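Local coordinates for pyruvate-formate lyase-activating enzyme (Bacteroides vulgatus ATCC 8482, PDB 3CAN), which belongs to the radical SAM superfamily and is modelled here as a fragment with a parallel beta-alpha sheet, probably part of a TIM-barrel-like fold, at residues A[60-65]-A[80-85]; A[84-89]-A[116-121]; A[93-98]-A[120-125]. All blocks are in the same frame, centred on the assembly; numbering follows the deposited sequence.

Interaction 1: A[60-65]-A[80-85]; sequences IDLKSM and LILKNI
Ile-60, near the end of strand 57-61, and Ile-85, on helix 79-90, make the tightest side-chain contact here: CG2 of Ile-60 lies 3.5 Å from CG1 of Ile-85. The two branched chains cross obliquely, and the second arm of Ile-60 also takes part, with its CD1 3.7 Å from the same Ile-85 CG1. That carbon therefore sits against both arms of Ile-60. A chi1 of -58° sets CG1 of Ile-60 beside the backbone N, with CG2 anti to it, and a chi2 of 168° then extends CD1 to Ile-85.

Leu-62 approaches differently. Its chain crosses those of Leu-82 and Ile-85 at about a right angle, and a single methyl, CD1, does the touching: it is 3.7 Å from Leu-82 CD2 and 4.0 Å from Ile-85 CD1. Farther along the loop, selenomethionine Met-65 is bent at chi2 and chi3, and the bent chain brings SE and CE against the two methyls of Leu-82. Its SE lies 3.9 Å from Leu-82 CD2, while its CE lies 4.0 Å from Leu-82 CD1, and CD2 thus meets both Leu-62 and Met-65. Ile-81 meets the backbone as well, with its CG2 3.5 Å from the carbonyl O of Asp-61.

No hydrogen bond links the two segments, and the contact, with 311 Å² buried, is almost wholly apolar. The polar ends of Asp-61 and Asn-84 have partners elsewhere: Asp-61 forms a salt bridge with Arg-98, and Asn-84 ND2 bonds to the carbonyl O of Leu-42.

Helix 79-90 thus packs on strand 57-61 and the loop that leaves it. Ile-97 of the adjacent parallel strand 95-101 touches both Leu-62 and Ile-85, while Leu-114 and Phe-118 of helix 109-121 touch Met-65 and Leu-82, respectively.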
loop_
_atom_site.group_PDB
_atom_site.type_symbol
_atom_site.label_atom_id
_atom_site.label_comp_id
_atom_site.label_asym_id
_atom_site.label_seq_id
_atom_site.Cartn_x
_atom_site.Cartn_y
_atom_site.Cartn_z
ATOM N N ILE A 60 -5.648 -10.164 2.300
ATOM C CA ILE A 60 -5.947 -11.110 1.225
ATOM C C ILE A 60 -6.597 -10.385 0.062
ATOM O O ILE A 60 -7.527 -9.602 0.268
ATOM C CB ILE A 60 -6.870 -12.265 1.706
ATOM C CG1 ILE A 60 -6.229 -13.011 2.874
ATOM C CG2 ILE A 60 -7.140 -13.241 0.566
ATOM C CD1 ILE A 60 -7.160 -13.987 3.622
ATOM N N ASP A 61 -6.122 -10.667 -1.154
ATOM C CA ASP A 61 -6.705 -10.123 -2.379
ATOM C C ASP A 61 -7.870 -11.014 -2.803
ATOM O O ASP A 61 -7.750 -12.239 -2.799
ATOM C CB ASP A 61 -5.689 -10.115 -3.525
ATOM C CG ASP A 61 -4.598 -9.098 -3.343
ATOM O OD1 ASP A 61 -4.655 -8.296 -2.398
ATOM O OD2 ASP A 61 -3.660 -9.114 -4.165
ATOM N N LEU A 62 -8.978 -10.392 -3.186
ATOM C CA LEU A 62 -10.107 -11.116 -3.767
ATOM C C LEU A 62 -10.409 -10.529 -5.146
ATOM O O LEU A 62 -11.304 -9.709 -5.310
ATOM C CB LEU A 62 -11.310 -11.014 -2.842
ATOM C CG LEU A 62 -12.550 -11.818 -3.205
ATOM C CD1 LEU A 62 -12.180 -13.301 -3.331
ATOM C CD2 LEU A 62 -13.639 -11.595 -2.163
ATOM N N LYS A 63 -9.622 -10.948 -6.131
ATOM C CA LYS A 63 -9.678 -10.357 -7.471
ATOM C C LYS A 63 -10.960 -10.706 -8.215
ATOM O O LYS A 63 -11.506 -9.872 -8.948
ATOM C CB LYS A 63 -8.445 -10.745 -8.297
ATOM C CG LYS A 63 -7.296 -9.752 -8.153
ATOM C CD LYS A 63 -6.101 -10.104 -9.038
ATOM C CE LYS A 63 -4.961 -10.721 -8.225
ATOM N NZ LYS A 63 -3.934 -11.415 -9.059
ATOM N N SER A 64 -11.460 -11.922 -8.018
ATOM C CA SER A 64 -12.704 -12.332 -8.671
ATOM C C SER A 64 -13.295 -13.548 -8.009
ATOM O O SER A 64 -12.564 -14.445 -7.590
ATOM C CB SER A 64 -12.488 -12.675 -10.153
ATOM O OG SER A 64 -13.742 -12.944 -10.768
HETATM N N MSE A 65 -14.622 -13.593 -7.972
HETATM C CA MSE A 65 -15.336 -14.802 -7.576
HETATM C C MSE A 65 -15.419 -15.807 -8.732
HETATM O O MSE A 65 -15.740 -16.973 -8.520
HETATM C CB MSE A 65 -16.734 -14.459 -7.101
HETATM C CG MSE A 65 -16.779 -13.657 -5.830
HETATM SE SE MSE A 65 -15.903 -14.492 -4.284
HETATM C CE MSE A 65 -17.087 -16.035 -4.041
ATOM N N LEU A 80 -8.336 -21.887 -3.608
ATOM C CA LEU A 80 -7.481 -21.736 -2.440
ATOM C C LEU A 80 -7.647 -20.377 -1.767
ATOM O O LEU A 80 -7.611 -20.278 -0.544
ATOM C CB LEU A 80 -6.014 -21.905 -2.844
ATOM C CG LEU A 80 -4.987 -21.687 -1.736
ATOM C CD1 LEU A 80 -5.208 -22.692 -0.623
ATOM C CD2 LEU A 80 -3.582 -21.801 -2.300
ATOM N N ILE A 81 -7.801 -19.327 -2.564
ATOM C CA ILE A 81 -7.975 -17.976 -2.030
ATOM C C ILE A 81 -9.220 -17.951 -1.134
ATOM O O ILE A 81 -9.182 -17.441 -0.018
ATOM C CB ILE A 81 -8.097 -16.908 -3.162
ATOM C CG1 ILE A 81 -6.733 -16.598 -3.777
ATOM C CG2 ILE A 81 -8.669 -15.587 -2.627
ATOM C CD1 ILE A 81 -6.102 -17.700 -4.507
ATOM N N LEU A 82 -10.309 -18.540 -1.622
ATOM C CA LEU A 82 -11.550 -18.558 -0.856
ATOM C C LEU A 82 -11.424 -19.402 0.412
ATOM O O LEU A 82 -11.938 -19.034 1.459
ATOM C CB LEU A 82 -12.707 -19.047 -1.729
ATOM C CG LEU A 82 -13.000 -18.163 -2.950
ATOM C CD1 LEU A 82 -14.177 -18.723 -3.761
ATOM C CD2 LEU A 82 -13.269 -16.723 -2.536
ATOM N N LYS A 83 -10.754 -20.537 0.309
ATOM C CA LYS A 83 -10.480 -21.380 1.476
ATOM C C LYS A 83 -9.697 -20.620 2.547
ATOM O O LYS A 83 -10.027 -20.683 3.738
ATOM C CB LYS A 83 -9.695 -22.617 1.035
ATOM C CG LYS A 83 -9.395 -23.574 2.153
ATOM C CD LYS A 83 -8.803 -24.883 1.657
ATOM C CE LYS A 83 -9.840 -25.754 0.959
ATOM N NZ LYS A 83 -9.940 -25.473 -0.498
ATOM N N ASN A 84 -8.676 -19.885 2.123
ATOM C CA ASN A 84 -7.839 -19.115 3.058
ATOM C C ASN A 84 -8.593 -17.996 3.764
ATOM O O ASN A 84 -8.375 -17.738 4.957
ATOM C CB ASN A 84 -6.631 -18.518 2.332
ATOM C CG ASN A 84 -5.549 -19.545 2.052
ATOM O OD1 ASN A 84 -5.592 -20.667 2.581
ATOM N ND2 ASN A 84 -4.601 -19.194 1.172
ATOM N N ILE A 85 -9.464 -17.319 3.031
ATOM C CA ILE A 85 -10.269 -16.274 3.626
ATOM C C ILE A 85 -11.185 -16.896 4.669
ATOM O O ILE A 85 -11.306 -16.385 5.781
ATOM C CB ILE A 85 -11.089 -15.475 2.581
ATOM C CG1 ILE A 85 -10.155 -14.749 1.600
ATOM C CG2 ILE A 85 -12.007 -14.505 3.293
ATOM C CD1 ILE A 85 -10.853 -14.196 0.369
#

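Interaction 2: A[84-89]-A[116-121]; sequences NIRRVA and AEFLAS
The ring of Phe-118 and the guanidinium of Arg-86 are the flat groups, and their planes stand 76° apart. NH2 of Arg-86 approaches the ring obliquely, 4.0 Å from CE1, and Ile-85 also approaches it obliquely, with CG2 3.9 Å from CE2. A water lies at the guanidinium edge, in its plane. It accepts from Arg-86 NH1 at 3.1 Å and donates to the carbonyl O of Ser-121 at 2.8 Å, so this one molecule bridges the two segments where no direct hydrogen bond does.

Phe-118 has CG anti to its backbone N (chi1 168°), and its ring reaches across to helix 79-90. Beside it, Leu-119 brings CD2 to 4.0 Å from Ile-85 CG2, giving that methyl contacts with two residues of the facing helix. The hydroxyl of Ser-121 turns back to the preceding turn, where OG donates to the carbonyl O of Phe-118 at 2.6 Å.

With axes 10.9 Å apart and N-to-C directions only 26° from parallel, the segments belong to successive helices on one side of a parallel sheet. This near-parallel helix packing is characteristic of repeated beta-alpha units, consistent with the barrel-like radical SAM fold.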
loop_
_atom_site.group_PDB
_atom_site.type_symbol
_atom_site.label_atom_id
_atom_site.label_comp_id
_atom_site.label_asym_id
_atom_site.label_seq_id
_atom_site.Cartn_x
_atom_site.Cartn_y
_atom_site.Cartn_z
ATOM N N ASN A 84 -8.676 -19.885 2.123
ATOM C CA ASN A 84 -7.839 -19.115 3.058
ATOM C C ASN A 84 -8.593 -17.996 3.764
ATOM O O ASN A 84 -8.375 -17.738 4.957
ATOM C CB ASN A 84 -6.631 -18.518 2.332
ATOM C CG ASN A 84 -5.549 -19.545 2.052
ATOM O OD1 ASN A 84 -5.592 -20.667 2.581
ATOM N ND2 ASN A 84 -4.601 -19.194 1.172
ATOM N N ILE A 85 -9.464 -17.319 3.031
ATOM C CA ILE A 85 -10.269 -16.274 3.626
ATOM C C ILE A 85 -11.185 -16.896 4.669
ATOM O O ILE A 85 -11.306 -16.385 5.781
ATOM C CB ILE A 85 -11.089 -15.475 2.581
ATOM C CG1 ILE A 85 -10.155 -14.749 1.600
ATOM C CG2 ILE A 85 -12.007 -14.505 3.293
ATOM C CD1 ILE A 85 -10.853 -14.196 0.369
ATOM N N ARG A 86 -11.815 -18.024 4.329
ATOM C CA ARG A 86 -12.671 -18.698 5.300
ATOM C C ARG A 86 -11.873 -19.123 6.535
ATOM O O ARG A 86 -12.345 -18.970 7.657
ATOM C CB ARG A 86 -13.372 -19.906 4.677
ATOM C CG ARG A 86 -14.394 -20.573 5.593
ATOM C CD ARG A 86 -15.254 -21.570 4.817
ATOM N NE ARG A 86 -16.159 -20.890 3.895
ATOM C CZ ARG A 86 -17.284 -20.284 4.256
ATOM N NH1 ARG A 86 -17.690 -20.282 5.525
ATOM N NH2 ARG A 86 -18.021 -19.689 3.343
ATOM N N ARG A 87 -10.658 -19.632 6.329
ATOM C CA ARG A 87 -9.858 -20.100 7.462
ATOM C C ARG A 87 -9.519 -18.969 8.428
ATOM O O ARG A 87 -9.623 -19.148 9.647
ATOM C CB ARG A 87 -8.586 -20.817 7.014
ATOM C CG ARG A 87 -8.039 -21.708 8.128
ATOM C CD ARG A 87 -6.811 -22.479 7.718
ATOM N NE ARG A 87 -6.306 -23.274 8.843
ATOM C CZ ARG A 87 -6.766 -24.480 9.193
ATOM N NH1 ARG A 87 -6.235 -25.111 10.235
ATOM N NH2 ARG A 87 -7.742 -25.068 8.505
ATOM N N VAL A 88 -9.122 -17.818 7.898
ATOM C CA VAL A 88 -8.810 -16.671 8.731
ATOM C C VAL A 88 -10.054 -16.185 9.484
ATOM O O VAL A 88 -9.995 -15.891 10.684
ATOM C CB VAL A 88 -8.183 -15.548 7.895
ATOM C CG1 VAL A 88 -7.838 -14.351 8.765
ATOM C CG2 VAL A 88 -6.927 -16.085 7.170
ATOM N N ALA A 89 -11.178 -16.124 8.779
ATOM C CA ALA A 89 -12.445 -15.726 9.393
ATOM C C ALA A 89 -12.842 -16.665 10.537
ATOM O O ALA A 89 -13.276 -16.212 11.617
ATOM C CB ALA A 89 -13.536 -15.674 8.339
ATOM N N ALA A 116 -19.603 -9.899 -1.917
ATOM C CA ALA A 116 -20.250 -9.431 -0.697
ATOM C C ALA A 116 -20.956 -10.577 0.033
ATOM O O ALA A 116 -20.872 -10.702 1.248
ATOM C CB ALA A 116 -21.243 -8.316 -1.028
ATOM N N GLU A 117 -21.655 -11.418 -0.721
ATOM C CA GLU A 117 -22.373 -12.546 -0.151
ATOM C C GLU A 117 -21.442 -13.551 0.492
ATOM O O GLU A 117 -21.737 -14.071 1.568
ATOM C CB GLU A 117 -23.237 -13.207 -1.221
ATOM C CG GLU A 117 -24.405 -12.338 -1.630
ATOM C CD GLU A 117 -25.205 -12.818 -2.823
ATOM O OE1 GLU A 117 -24.991 -13.944 -3.342
ATOM O OE2 GLU A 117 -26.114 -12.048 -3.234
ATOM N N PHE A 118 -20.301 -13.795 -0.137
ATOM C CA PHE A 118 -19.297 -14.679 0.434
ATOM C C PHE A 118 -18.776 -14.097 1.755
ATOM O O PHE A 118 -18.831 -14.741 2.802
ATOM C CB PHE A 118 -18.185 -14.894 -0.581
ATOM C CG PHE A 118 -16.973 -15.549 -0.017
ATOM C CD1 PHE A 118 -16.989 -16.871 0.372
ATOM C CD2 PHE A 118 -15.796 -14.832 0.118
ATOM C CE1 PHE A 118 -15.859 -17.467 0.890
ATOM C CE2 PHE A 118 -14.669 -15.411 0.633
ATOM C CZ PHE A 118 -14.698 -16.734 1.046
ATOM N N LEU A 119 -18.323 -12.855 1.704
ATOM C CA LEU A 119 -17.712 -12.223 2.870
ATOM C C LEU A 119 -18.702 -12.047 4.017
ATOM O O LEU A 119 -18.364 -12.283 5.193
ATOM C CB LEU A 119 -17.071 -10.884 2.470
ATOM C CG LEU A 119 -15.882 -10.975 1.497
ATOM C CD1 LEU A 119 -15.475 -9.589 1.026
ATOM C CD2 LEU A 119 -14.690 -11.706 2.135
ATOM N N ALA A 120 -19.922 -11.619 3.691
ATOM C CA ALA A 120 -20.948 -11.379 4.707
ATOM C C ALA A 120 -21.314 -12.656 5.468
ATOM O O ALA A 120 -21.684 -12.620 6.639
ATOM C CB ALA A 120 -22.189 -10.784 4.049
ATOM N N SER A 121 -21.192 -13.790 4.794
ATOM C CA SER A 121 -21.543 -15.088 5.369
ATOM C C SER A 121 -20.509 -15.619 6.356
ATOM O O SER A 121 -20.793 -16.545 7.110
ATOM C CB SER A 121 -21.771 -16.109 4.241
ATOM O OG SER A 121 -20.557 -16.523 3.648
HETATM O O HOH W 1 -20.451 -18.996 5.724
#

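Interaction 3: A[93-98]-A[120-125]; sequences FPYYIR and ASLPRH
Tyr-95 OH donates to the carbonyl O of Arg-124 over 2.7 Å, the shortest polar bond across this contact. The acceptor lies at the edge of the tyrosine ring, near its plane; on the acceptor side the C=O...donor angle is 141°, with the hydroxyl tilted 17° from the carbonyl plane. Tyr-95 CG sits between the backbone N and the carbonyl carbon (chi1 66°), from where the ring extends toward the loop. The same hydroxyl oxygen also packs against CD1 of Leu-122, at 3.6 Å.

Arg-124 runs the other way, extended from CG to NE, and lays one guanidinium face over the peptide between Phe-93 and Pro-94. The Phe-93 C atom is 3.6 Å above that plane and Pro-94 N is close by, both offset toward the rim, while NH2 lies 3.8 Å from Pro-94 CB. Salt bridges with Asp-92 and Glu-127 hold its two terminal nitrogens.

A water in the guanidinium plane ties the parts together: it accepts from Arg-124 NE at 2.9 Å and from Tyr-95 N, and donates to the carbonyl O of His-125 at 2.8 Å. The imidazole of His-125 turns back to helix 109-121, its NE2 donating to the carbonyl O of Ala-120 at 2.9 Å, which closes the loop on the helix it has just left.

The contact joins the start of strand 95-101 to the loop that follows helix 109-121 and leads into strand 128-133. Strand, helix and parallel neighbouring strand make up a beta-alpha-beta crossover, the repeating unit of TIM-barrel-like folds, and the polar bonds lie where the chain leaves helix 109-121 for strand 128-133.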
loop_
_atom_site.group_PDB
_atom_site.type_symbol
_atom_site.label_atom_id
_atom_site.label_comp_id
_atom_site.label_asym_id
_atom_site.label_seq_id
_atom_site.Cartn_x
_atom_site.Cartn_y
_atom_site.Cartn_z
ATOM N N PHE A 93 -9.638 -13.877 13.430
ATOM C CA PHE A 93 -8.395 -13.126 13.335
ATOM C C PHE A 93 -8.599 -11.942 12.375
ATOM O O PHE A 93 -9.286 -12.089 11.365
ATOM C CB PHE A 93 -7.277 -14.052 12.849
ATOM C CG PHE A 93 -5.908 -13.452 12.938
ATOM C CD1 PHE A 93 -5.148 -13.577 14.088
ATOM C CD2 PHE A 93 -5.374 -12.738 11.875
ATOM C CE1 PHE A 93 -3.888 -13.007 14.163
ATOM C CE2 PHE A 93 -4.109 -12.184 11.960
ATOM C CZ PHE A 93 -3.380 -12.310 13.102
ATOM N N PRO A 94 -8.016 -10.759 12.695
ATOM C CA PRO A 94 -8.239 -9.598 11.845
ATOM C C PRO A 94 -7.654 -9.739 10.437
ATOM O O PRO A 94 -6.496 -10.152 10.271
ATOM C CB PRO A 94 -7.537 -8.450 12.580
ATOM C CG PRO A 94 -6.940 -9.001 13.777
ATOM C CD PRO A 94 -7.172 -10.441 13.868
ATOM N N TYR A 95 -8.452 -9.374 9.446
ATOM C CA TYR A 95 -7.993 -9.378 8.068
ATOM C C TYR A 95 -8.605 -8.241 7.272
ATOM O O TYR A 95 -9.717 -7.765 7.580
ATOM C CB TYR A 95 -8.274 -10.735 7.399
ATOM C CG TYR A 95 -9.746 -11.088 7.204
ATOM C CD1 TYR A 95 -10.334 -11.027 5.948
ATOM C CD2 TYR A 95 -10.531 -11.503 8.272
ATOM C CE1 TYR A 95 -11.670 -11.352 5.756
ATOM C CE2 TYR A 95 -11.877 -11.837 8.088
ATOM C CZ TYR A 95 -12.432 -11.756 6.837
ATOM O OH TYR A 95 -13.758 -12.086 6.660
ATOM N N TYR A 96 -7.874 -7.817 6.245
ATOM C CA TYR A 96 -8.359 -6.883 5.241
ATOM C C TYR A 96 -8.524 -7.649 3.931
ATOM O O TYR A 96 -7.721 -8.538 3.610
ATOM C CB TYR A 96 -7.344 -5.766 4.943
ATOM C CG TYR A 96 -7.096 -4.698 5.980
ATOM C CD1 TYR A 96 -7.619 -4.758 7.261
ATOM C CD2 TYR A 96 -6.264 -3.625 5.667
ATOM C CE1 TYR A 96 -7.341 -3.748 8.202
ATOM C CE2 TYR A 96 -5.989 -2.626 6.583
ATOM C CZ TYR A 96 -6.533 -2.693 7.845
ATOM O OH TYR A 96 -6.236 -1.694 8.741
ATOM N N ILE A 97 -9.536 -7.260 3.162
ATOM C CA ILE A 97 -9.715 -7.750 1.805
ATOM C C ILE A 97 -9.425 -6.606 0.831
ATOM O O ILE A 97 -9.938 -5.503 0.992
ATOM C CB ILE A 97 -11.148 -8.266 1.579
ATOM C CG1 ILE A 97 -11.399 -9.508 2.440
ATOM C CG2 ILE A 97 -11.372 -8.579 0.087
ATOM C CD1 ILE A 97 -10.649 -10.776 1.986
ATOM N N ARG A 98 -8.597 -6.873 -0.173
ATOM C CA ARG A 98 -8.313 -5.921 -1.225
ATOM C C ARG A 98 -8.878 -6.406 -2.550
ATOM O O ARG A 98 -8.693 -7.563 -2.921
ATOM C CB ARG A 98 -6.812 -5.684 -1.336
ATOM C CG ARG A 98 -6.226 -5.117 -0.056
ATOM C CD ARG A 98 -5.619 -6.207 0.790
ATOM N NE ARG A 98 -4.318 -6.587 0.233
ATOM C CZ ARG A 98 -3.195 -5.889 0.408
ATOM N NH1 ARG A 98 -3.193 -4.775 1.146
ATOM N NH2 ARG A 98 -2.058 -6.316 -0.142
ATOM N N ALA A 120 -19.922 -11.619 3.691
ATOM C CA ALA A 120 -20.948 -11.379 4.707
ATOM C C ALA A 120 -21.314 -12.656 5.468
ATOM O O ALA A 120 -21.684 -12.620 6.639
ATOM C CB ALA A 120 -22.189 -10.784 4.049
ATOM N N SER A 121 -21.192 -13.790 4.794
ATOM C CA SER A 121 -21.543 -15.088 5.369
ATOM C C SER A 121 -20.509 -15.619 6.356
ATOM O O SER A 121 -20.793 -16.545 7.110
ATOM C CB SER A 121 -21.771 -16.109 4.241
ATOM O OG SER A 121 -20.557 -16.523 3.648
ATOM N N LEU A 122 -19.310 -15.039 6.360
ATOM C CA LEU A 122 -18.244 -15.514 7.221
ATOM C C LEU A 122 -18.468 -15.100 8.672
ATOM O O LEU A 122 -19.079 -14.056 8.940
ATOM C CB LEU A 122 -16.889 -15.007 6.719
ATOM C CG LEU A 122 -16.535 -15.452 5.298
ATOM C CD1 LEU A 122 -15.257 -14.748 4.794
ATOM C CD2 LEU A 122 -16.407 -16.987 5.223
ATOM N N PRO A 123 -17.998 -15.936 9.620
ATOM C CA PRO A 123 -18.253 -15.701 11.037
ATOM C C PRO A 123 -17.557 -14.460 11.592
ATOM O O PRO A 123 -17.972 -13.946 12.637
ATOM C CB PRO A 123 -17.721 -16.976 11.709
ATOM C CG PRO A 123 -16.727 -17.503 10.786
ATOM C CD PRO A 123 -17.222 -17.168 9.405
ATOM N N ARG A 124 -16.477 -14.027 10.934
ATOM C CA ARG A 124 -15.847 -12.729 11.195
ATOM C C ARG A 124 -15.694 -12.022 9.864
ATOM O O ARG A 124 -15.160 -12.601 8.920
ATOM C CB ARG A 124 -14.463 -12.896 11.840
ATOM C CG ARG A 124 -13.772 -11.564 12.154
ATOM C CD ARG A 124 -12.410 -11.704 12.835
ATOM N NE ARG A 124 -11.821 -10.379 13.043
ATOM C CZ ARG A 124 -11.454 -9.872 14.217
ATOM N NH1 ARG A 124 -11.577 -10.571 15.342
ATOM N NH2 ARG A 124 -10.962 -8.645 14.268
ATOM N N HIS A 125 -16.184 -10.788 9.778
ATOM C CA HIS A 125 -16.041 -9.998 8.548
ATOM C C HIS A 125 -14.659 -9.361 8.478
ATOM O O HIS A 125 -13.980 -9.222 9.517
ATOM C CB HIS A 125 -17.072 -8.870 8.508
ATOM C CG HIS A 125 -18.485 -9.342 8.387
ATOM N ND1 HIS A 125 -19.561 -8.505 8.594
ATOM C CD2 HIS A 125 -19.001 -10.553 8.072
ATOM C CE1 HIS A 125 -20.681 -9.182 8.407
ATOM N NE2 HIS A 125 -20.370 -10.430 8.105
HETATM O O HOH W 2 -11.401 -8.953 10.514
#

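Overall arrangement
Interactions 1 and 2 both use helix 79-90 and share Ile-85, which meets the strand in one and helix 109-121 in the other. Interaction 1 is the buried, apolar helix-on-sheet contact. Interaction 2 joins neighbouring helices and is partly exposed, and beside its apolar trio of Ile-85, Phe-118 and Leu-119 it has an arginine, a serine and a bridging water. Interaction 3 shares Ala-120 and Ser-121 with interaction 2, their centres about 5 Å apart, and is mainly polar, as fits a loop meeting a strand's beginning. Leu-122 of interaction 3 packs on Ile-85, while backbone pairing between strands 57-61 and 95-101 connects interactions 1 and 3 through the sheet.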